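Local coordinates for ORF48 (Lactococcus phage TP901-1, PDB 3U6X), which probably serves as the upper baseplate protein of the phage tail, its immunoglobulin-like domain forming part of the baseplate assembly with which the phage engages its host, at residues P14-K22 with G41-Y52. Sequence-based numbering, arbitrary orientation.
Sequences PEVKVTSYK and GTIYNVPVSLSY
S20 and Y44 exchange two backbone hydrogen bonds, S20 N to Y44 O at 2.9 Å and Y44 N to S20 O at 2.8 Å, which fixes the antiparallel register of strands 16-22 and 43-46, neighbours in the sheet of the immunoglobulin-like baseplate domain. T19 faces N45 in the adjoining non-hydrogen-bonded pair. T19 CG2 lies 3.8 Å from I43 CG2 and also meets N45 OD1, the T19 and N45 side chains running alongside each other. On the other sheet face, V18 CG2 packs on V48 CG1 at 3.7 Å, while V46 CG2 reaches S20 CB. At the C-terminal end of strand 16-22, G41 N donates to K22 O almost straight (177°).

Beyond V46, where a bulge or short loop interrupts strand 43-53, the backbones diverge: the CA atoms of V16 and L50 are 7.8 Å apart. Water 1 accepts from V18 N and donates to V46 O, and side chains span the rest. Y52 OH donates to P14 O at 2.6 Å, from 48° out of the carbonyl plane. Y44 and Y52 continue the sheet into two different neighbouring subunits. Direct amide pairing thus gives way to a water and a tyrosine hydroxyl, which satisfy backbone polar groups where the strands separate.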
loop_
_atom_site.group_PDB
_atom_site.type_symbol
_atom_site.label_atom_id
_atom_site.label_comp_id
_atom_site.label_asym_id
_atom_site.label_seq_id
_atom_site.Cartn_x
_atom_site.Cartn_y
_atom_site.Cartn_z
ATOM N N PRO V 14 1.747 -44.836 -14.406
ATOM C CA PRO V 14 0.413 -44.278 -14.143
ATOM C C PRO V 14 -0.643 -45.295 -13.762
ATOM O O PRO V 14 -0.667 -46.384 -14.320
ATOM C CB PRO V 14 0.064 -43.568 -15.451
ATOM C CG PRO V 14 0.887 -44.191 -16.453
ATOM C CD PRO V 14 2.161 -44.550 -15.789
ATOM N N GLU V 15 -1.483 -44.955 -12.774
ATOM C CA GLU V 15 -2.574 -45.811 -12.327
ATOM C C GLU V 15 -3.635 -45.878 -13.430
ATOM O O GLU V 15 -3.930 -44.871 -14.083
ATOM C CB GLU V 15 -3.199 -45.265 -11.044
ATOM C CG GLU V 15 -3.137 -46.215 -9.862
ATOM C CD GLU V 15 -3.760 -47.587 -10.061
ATOM O OE1 GLU V 15 -2.985 -48.548 -10.278
ATOM O OE2 GLU V 15 -5.006 -47.710 -9.974
ATOM N N VAL V 16 -4.155 -47.084 -13.669
ATOM C CA VAL V 16 -5.176 -47.324 -14.682
ATOM C C VAL V 16 -6.369 -47.953 -13.971
ATOM O O VAL V 16 -6.213 -48.867 -13.150
ATOM C CB VAL V 16 -4.658 -48.206 -15.865
ATOM C CG1 VAL V 16 -5.757 -48.479 -16.891
ATOM C CG2 VAL V 16 -3.460 -47.562 -16.549
ATOM N N LYS V 17 -7.561 -47.413 -14.266
ATOM C CA LYS V 17 -8.822 -47.902 -13.738
ATOM C C LYS V 17 -9.741 -48.222 -14.910
ATOM O O LYS V 17 -9.899 -47.407 -15.838
ATOM C CB LYS V 17 -9.434 -46.896 -12.765
ATOM C CG LYS V 17 -8.882 -47.010 -11.359
ATOM C CD LYS V 17 -9.109 -45.703 -10.599
ATOM C CE LYS V 17 -8.660 -45.786 -9.162
ATOM N NZ LYS V 17 -8.754 -44.461 -8.498
ATOM N N VAL V 18 -10.269 -49.466 -14.912
ATOM C CA VAL V 18 -11.102 -49.981 -15.996
ATOM C C VAL V 18 -12.525 -50.170 -15.506
ATOM O O VAL V 18 -12.717 -50.671 -14.394
ATOM C CB VAL V 18 -10.514 -51.272 -16.633
ATOM C CG1 VAL V 18 -11.338 -51.729 -17.833
ATOM C CG2 VAL V 18 -9.066 -51.069 -17.046
ATOM N N THR V 19 -13.509 -49.740 -16.338
ATOM C CA THR V 19 -14.951 -49.842 -16.110
ATOM C C THR V 19 -15.675 -50.454 -17.331
ATOM O O THR V 19 -15.244 -50.293 -18.479
ATOM C CB THR V 19 -15.563 -48.514 -15.660
ATOM O OG1 THR V 19 -15.227 -47.471 -16.575
ATOM C CG2 THR V 19 -15.193 -48.136 -14.256
ATOM N N SER V 20 -16.784 -51.151 -17.059
ATOM C CA SER V 20 -17.626 -51.823 -18.046
ATOM C C SER V 20 -19.053 -51.317 -17.898
ATOM O O SER V 20 -19.597 -51.300 -16.788
ATOM C CB SER V 20 -17.588 -53.331 -17.822
ATOM O OG SER V 20 -18.338 -54.021 -18.805
ATOM N N TYR V 21 -19.648 -50.882 -19.004
ATOM C CA TYR V 21 -21.017 -50.367 -19.029
ATOM C C TYR V 21 -21.644 -50.477 -20.424
ATOM O O TYR V 21 -20.941 -50.531 -21.440
ATOM C CB TYR V 21 -21.115 -48.920 -18.482
ATOM C CG TYR V 21 -20.111 -47.962 -19.080
ATOM C CD1 TYR V 21 -18.853 -47.790 -18.504
ATOM C CD2 TYR V 21 -20.410 -47.237 -20.232
ATOM C CE1 TYR V 21 -17.903 -46.962 -19.087
ATOM C CE2 TYR V 21 -19.475 -46.384 -20.808
ATOM C CZ TYR V 21 -18.216 -46.262 -20.240
ATOM O OH TYR V 21 -17.294 -45.417 -20.802
ATOM N N LYS V 22 -22.983 -50.509 -20.440
ATOM C CA LYS V 22 -23.850 -50.660 -21.591
ATOM C C LYS V 22 -24.725 -49.400 -21.764
ATOM O O LYS V 22 -25.085 -48.737 -20.779
ATOM C CB LYS V 22 -24.750 -51.889 -21.328
ATOM C CG LYS V 22 -25.503 -52.446 -22.530
ATOM C CD LYS V 22 -26.281 -53.722 -22.206
ATOM C CE LYS V 22 -25.432 -54.976 -22.316
ATOM N NZ LYS V 22 -26.238 -56.167 -22.718
ATOM N N GLY V 41 -26.230 -47.793 -18.386
ATOM C CA GLY V 41 -26.653 -48.735 -17.351
ATOM C C GLY V 41 -25.684 -48.844 -16.191
ATOM O O GLY V 41 -24.929 -47.906 -15.929
ATOM N N THR V 42 -25.696 -49.982 -15.478
ATOM C CA THR V 42 -24.820 -50.231 -14.327
ATOM C C THR V 42 -23.359 -50.195 -14.765
ATOM O O THR V 42 -23.008 -50.785 -15.788
ATOM C CB THR V 42 -25.215 -51.560 -13.602
ATOM O OG1 THR V 42 -26.610 -51.537 -13.315
ATOM C CG2 THR V 42 -24.466 -51.783 -12.291
ATOM N N ILE V 43 -22.532 -49.468 -14.017
ATOM C CA ILE V 43 -21.083 -49.338 -14.260
ATOM C C ILE V 43 -20.389 -50.353 -13.352
ATOM O O ILE V 43 -20.572 -50.326 -12.130
ATOM C CB ILE V 43 -20.565 -47.891 -14.017
ATOM C CG1 ILE V 43 -21.163 -46.910 -15.017
ATOM C CG2 ILE V 43 -19.015 -47.821 -13.997
ATOM C CD1 ILE V 43 -21.169 -45.524 -14.545
ATOM N N TYR V 44 -19.615 -51.263 -13.962
ATOM C CA TYR V 44 -18.895 -52.309 -13.238
ATOM C C TYR V 44 -17.400 -52.015 -13.172
ATOM O O TYR V 44 -16.758 -51.784 -14.196
ATOM C CB TYR V 44 -19.149 -53.673 -13.881
ATOM C CG TYR V 44 -20.614 -54.068 -13.913
ATOM C CD1 TYR V 44 -21.182 -54.796 -12.873
ATOM C CD2 TYR V 44 -21.416 -53.764 -15.010
ATOM C CE1 TYR V 44 -22.521 -55.172 -12.903
ATOM C CE2 TYR V 44 -22.762 -54.115 -15.040
ATOM C CZ TYR V 44 -23.310 -54.825 -13.988
ATOM O OH TYR V 44 -24.636 -55.190 -14.013
ATOM N N ASN V 45 -16.852 -51.973 -11.955
ATOM C CA ASN V 45 -15.418 -51.758 -11.765
ATOM C C ASN V 45 -14.720 -53.059 -12.126
ATOM O O ASN V 45 -14.993 -54.093 -11.503
ATOM C CB ASN V 45 -15.091 -51.321 -10.330
ATOM C CG ASN V 45 -15.323 -49.854 -10.000
ATOM O OD1 ASN V 45 -15.899 -49.060 -10.759
ATOM N ND2 ASN V 45 -14.876 -49.461 -8.832
ATOM N N VAL V 46 -13.932 -53.038 -13.211
ATOM C CA VAL V 46 -13.242 -54.224 -13.718
ATOM C C VAL V 46 -11.974 -54.493 -12.858
ATOM O O VAL V 46 -11.148 -53.581 -12.694
ATOM C CB VAL V 46 -12.928 -54.100 -15.244
ATOM C CG1 VAL V 46 -12.224 -55.334 -15.779
ATOM C CG2 VAL V 46 -14.197 -53.844 -16.043
ATOM N N PRO V 47 -11.814 -55.704 -12.270
ATOM C CA PRO V 47 -10.573 -55.977 -11.515
ATOM C C PRO V 47 -9.399 -56.076 -12.496
ATOM O O PRO V 47 -9.526 -56.694 -13.567
ATOM C CB PRO V 47 -10.848 -57.306 -10.801
ATOM C CG PRO V 47 -11.991 -57.908 -11.491
ATOM C CD PRO V 47 -12.668 -56.906 -12.380
ATOM N N VAL V 48 -8.290 -55.384 -12.183
ATOM C CA VAL V 48 -7.131 -55.368 -13.068
ATOM C C VAL V 48 -5.849 -55.779 -12.370
ATOM O O VAL V 48 -5.693 -55.609 -11.161
ATOM C CB VAL V 48 -6.970 -54.038 -13.880
ATOM C CG1 VAL V 48 -8.174 -53.789 -14.772
ATOM C CG2 VAL V 48 -6.695 -52.824 -12.976
ATOM N N SER V 49 -4.913 -56.271 -13.169
ATOM C CA SER V 49 -3.565 -56.625 -12.736
ATOM C C SER V 49 -2.642 -55.768 -13.613
ATOM O O SER V 49 -2.685 -55.872 -14.833
ATOM C CB SER V 49 -3.305 -58.124 -12.891
ATOM O OG SER V 49 -2.108 -58.496 -12.226
ATOM N N LEU V 50 -1.927 -54.828 -13.006
ATOM C CA LEU V 50 -1.062 -53.908 -13.740
ATOM C C LEU V 50 0.440 -54.267 -13.687
ATOM O O LEU V 50 0.983 -54.755 -12.679
ATOM C CB LEU V 50 -1.341 -52.429 -13.381
ATOM C CG LEU V 50 -2.804 -51.977 -13.453
ATOM C CD1 LEU V 50 -2.966 -50.598 -12.925
ATOM C CD2 LEU V 50 -3.354 -52.078 -14.844
ATOM N N SER V 51 1.078 -54.040 -14.824
ATOM C CA SER V 51 2.458 -54.363 -15.134
ATOM C C SER V 51 3.006 -53.192 -15.986
ATOM O O SER V 51 2.303 -52.712 -16.883
ATOM C CB SER V 51 2.456 -55.645 -15.962
ATOM O OG SER V 51 3.633 -56.391 -15.749
ATOM N N TYR V 52 4.264 -52.768 -15.745
ATOM C CA TYR V 52 4.816 -51.609 -16.451
ATOM C C TYR V 52 6.195 -51.719 -17.079
ATOM O O TYR V 52 7.171 -52.138 -16.439
ATOM C CB TYR V 52 4.864 -50.393 -15.493
ATOM C CG TYR V 52 3.542 -49.971 -14.901
ATOM C CD1 TYR V 52 2.765 -49.001 -15.518
ATOM C CD2 TYR V 52 3.085 -50.516 -13.701
ATOM C CE1 TYR V 52 1.560 -48.583 -14.962
ATOM C CE2 TYR V 52 1.863 -50.137 -13.161
ATOM C CZ TYR V 52 1.116 -49.152 -13.784
ATOM O OH TYR V 52 -0.071 -48.723 -13.267
HETATM O O HOH W 1 -9.962 -51.218 -12.338
HETATM O O HOH W 2 -24.134 -51.747 -17.967
#